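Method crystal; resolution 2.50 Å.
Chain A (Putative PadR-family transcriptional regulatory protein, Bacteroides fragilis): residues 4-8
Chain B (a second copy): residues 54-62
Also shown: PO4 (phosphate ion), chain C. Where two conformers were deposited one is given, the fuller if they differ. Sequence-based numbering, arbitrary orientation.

Chain A 4-8: DNVKS
Chain B, residues 54-62: TRLKNDDLL

The most unusual feature of this contact is that one carboxylate holds the first backbone nitrogen of the facing stretch with both of its oxygens. D4(A) N donates a hydrogen bond to D59(B) OD1 at 2.8 Å and a weak one to D59(B) OD2 at 3.1 Å. The D4(A) side chain is not modelled beyond CB, so it is represented here by its main chain and CB.

In chain A, D4(A) has psi near -89°, and N5(A), at -76/-50°, to S8(A) are helical; V6(A), K7(A) and S8(A) keep phi near -60° and psi between -44° and -48°. S8(A) N donates to D4(A) O at 3.3 Å.

In chain B, residues T54(B) to N58(B) finish a helix, and D59(B), at phi/psi -91/12°, is the first to leave helical values. D60(B) then takes a left-handed conformation, 59/28°, and L61(B) returns to -89/-33° before the extended L62(B). The turn is held by D60(B) N to K57(B) O, 2.9 Å, and L61(B) N to L56(B) O, 2.8 Å. The register is set by D4(A) and D59(B), whose CA atoms lie 6.4 Å apart. D59(B) points its CB toward chain A; chi1 t and chi2 34° then place the carboxylate. The residue is buried there, its charge partly answered by the amide of D4(A).

V6(A), chi1 t, also directs its CB toward the partner and loses 91 Å², more than any other residue in either stretch. Its compact branched side chain suits a site lined by two leucine ends, the R55(B) CG and carbonyl, and the D59(B) carboxylate, whose OD2 is 3.6 Å from V6(A) CB. V6(A) CG1 lies 3.9 Å from L61(B) CD1 and 4.1 Å from L56(B) CD2, while CG2 packs 3.7 Å from R55(B) CG and 3.5 Å from R55(B) O. Both leucines are m,t. L61(B) points its CB toward chain A, whereas L56(B) sets out sideways and brings its end nearer. R55(B), t,t,m with chi4 -154°, contributes the aliphatic base of its side chain to this packing.

K7(A), m,t,t,t, leaves sideways. Its methylenes skirt the partner, with K7(A) CG 3.7 Å from D59(B) OD2 and CE 4.3 Å from L61(B) CD2. The charged end reaches a phosphate, probably from the crystallisation liquor: K7(A) NZ donates to PO4 O2 at 2.8 Å and to PO4 O4 at 2.9 Å. A long lysine can thus pass beside a leucine and still present its ammonium to an anion. The two stretches together bury 281 Å².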

# COMPACT_ATOMS: atom_id res chain seq x y z
N ASP A 4 0.42 2.20 14.59
CA ASP A 4 1.31 1.16 15.18
C ASP A 4 1.53 -0.02 14.21
O ASP A 4 2.48 0.01 13.43
CB ASP A 4 0.77 0.68 16.54
N ASN A 5 0.65 -1.03 14.26
CA ASN A 5 0.74 -2.20 13.39
C ASN A 5 0.29 -1.91 11.96
O ASN A 5 1.01 -2.22 11.01
CB ASN A 5 -0.01 -3.40 13.99
CG ASN A 5 0.57 -4.74 13.55
OD1 ASN A 5 0.61 -5.07 12.36
ND2 ASN A 5 1.00 -5.54 14.52
N VAL A 6 -0.90 -1.31 11.82
CA VAL A 6 -1.45 -0.90 10.52
C VAL A 6 -0.54 0.10 9.79
O VAL A 6 -0.26 -0.06 8.60
CB VAL A 6 -2.89 -0.32 10.64
CG1 VAL A 6 -3.46 0.02 9.26
CG2 VAL A 6 -3.82 -1.29 11.35
N LYS A 7 -0.07 1.12 10.50
CA LYS A 7 0.86 2.11 9.94
C LYS A 7 2.16 1.45 9.43
O LYS A 7 2.63 1.76 8.34
CB LYS A 7 1.18 3.19 10.97
CG LYS A 7 0.08 4.21 11.18
CD LYS A 7 0.47 5.17 12.29
CE LYS A 7 -0.17 6.53 12.11
NZ LYS A 7 0.65 7.59 12.76
N SER A 8 2.70 0.54 10.23
CA SER A 8 3.93 -0.19 9.88
C SER A 8 3.80 -1.03 8.60
O SER A 8 4.68 -0.95 7.73
CB SER A 8 4.38 -1.08 11.04
OG SER A 8 5.61 -1.71 10.74
N THR B 54 -12.35 -2.79 11.57
CA THR B 54 -11.96 -3.16 12.92
C THR B 54 -10.45 -2.91 13.16
O THR B 54 -10.09 -2.32 14.18
CB THR B 54 -12.40 -4.62 13.26
OG1 THR B 54 -13.83 -4.69 13.23
CG2 THR B 54 -11.93 -5.07 14.65
N ARG B 55 -9.62 -3.30 12.18
CA ARG B 55 -8.16 -3.11 12.25
C ARG B 55 -7.78 -1.62 12.30
O ARG B 55 -6.91 -1.22 13.08
CB ARG B 55 -7.48 -3.81 11.08
CG ARG B 55 -6.06 -4.28 11.36
CD ARG B 55 -5.52 -5.12 10.22
NE ARG B 55 -6.44 -6.21 9.87
CZ ARG B 55 -6.05 -7.34 9.29
NH1 ARG B 55 -4.77 -7.54 9.03
NH2 ARG B 55 -6.94 -8.28 9.00
N LEU B 56 -8.43 -0.82 11.46
CA LEU B 56 -8.21 0.64 11.40
C LEU B 56 -8.72 1.36 12.66
O LEU B 56 -8.05 2.29 13.14
CB LEU B 56 -8.82 1.26 10.13
CG LEU B 56 -8.25 0.93 8.73
CD1 LEU B 56 -9.32 1.04 7.66
CD2 LEU B 56 -7.04 1.79 8.37
N LYS B 57 -9.87 0.93 13.19
CA LYS B 57 -10.38 1.44 14.48
C LYS B 57 -9.42 1.12 15.63
O LYS B 57 -9.17 1.97 16.48
CB LYS B 57 -11.79 0.91 14.81
CG LYS B 57 -12.15 0.99 16.30
CD LYS B 57 -13.21 -0.00 16.74
CE LYS B 57 -12.78 -1.46 16.66
NZ LYS B 57 -12.51 -2.03 18.02
N ASN B 58 -8.90 -0.11 15.64
CA ASN B 58 -7.97 -0.58 16.68
C ASN B 58 -6.66 0.20 16.73
O ASN B 58 -6.09 0.37 17.80
CB ASN B 58 -7.71 -2.09 16.56
CG ASN B 58 -8.85 -2.93 17.13
OD1 ASN B 58 -9.75 -2.43 17.79
ND2 ASN B 58 -8.80 -4.24 16.87
N ASP B 59 -6.22 0.67 15.57
CA ASP B 59 -5.06 1.54 15.47
C ASP B 59 -5.44 3.04 15.55
O ASP B 59 -4.62 3.91 15.28
CB ASP B 59 -4.25 1.23 14.20
CG ASP B 59 -2.85 1.83 14.22
OD1 ASP B 59 -2.24 1.91 15.31
OD2 ASP B 59 -2.36 2.24 13.15
N ASP B 60 -6.70 3.30 15.95
CA ASP B 60 -7.25 4.66 16.14
C ASP B 60 -7.20 5.56 14.88
O ASP B 60 -7.10 6.79 14.99
CB ASP B 60 -6.59 5.37 17.35
CG ASP B 60 -6.97 4.76 18.70
OD1 ASP B 60 -7.61 3.68 18.76
OD2 ASP B 60 -6.60 5.36 19.73
N LEU B 61 -7.25 4.93 13.71
CA LEU B 61 -7.27 5.63 12.42
C LEU B 61 -8.70 5.95 12.03
O LEU B 61 -8.97 6.96 11.38
CB LEU B 61 -6.57 4.80 11.34
CG LEU B 61 -5.05 4.61 11.43
CD1 LEU B 61 -4.57 3.51 10.50
CD2 LEU B 61 -4.28 5.90 11.16
N LEU B 62 -9.61 5.05 12.41
CA LEU B 62 -11.05 5.26 12.40
C LEU B 62 -11.58 5.21 13.83
O LEU B 62 -10.94 4.66 14.72
CB LEU B 62 -11.73 4.17 11.57
CG LEU B 62 -12.07 4.30 10.07
CD1 LEU B 62 -10.96 4.88 9.20
CD2 LEU B 62 -12.48 2.93 9.57
P PO4 C . 3.80 7.30 14.04
O1 PO4 C . 4.40 6.10 13.35
O2 PO4 C . 3.37 8.33 13.02
O3 PO4 C . 4.82 7.91 14.97
O4 PO4 C . 2.59 6.86 14.83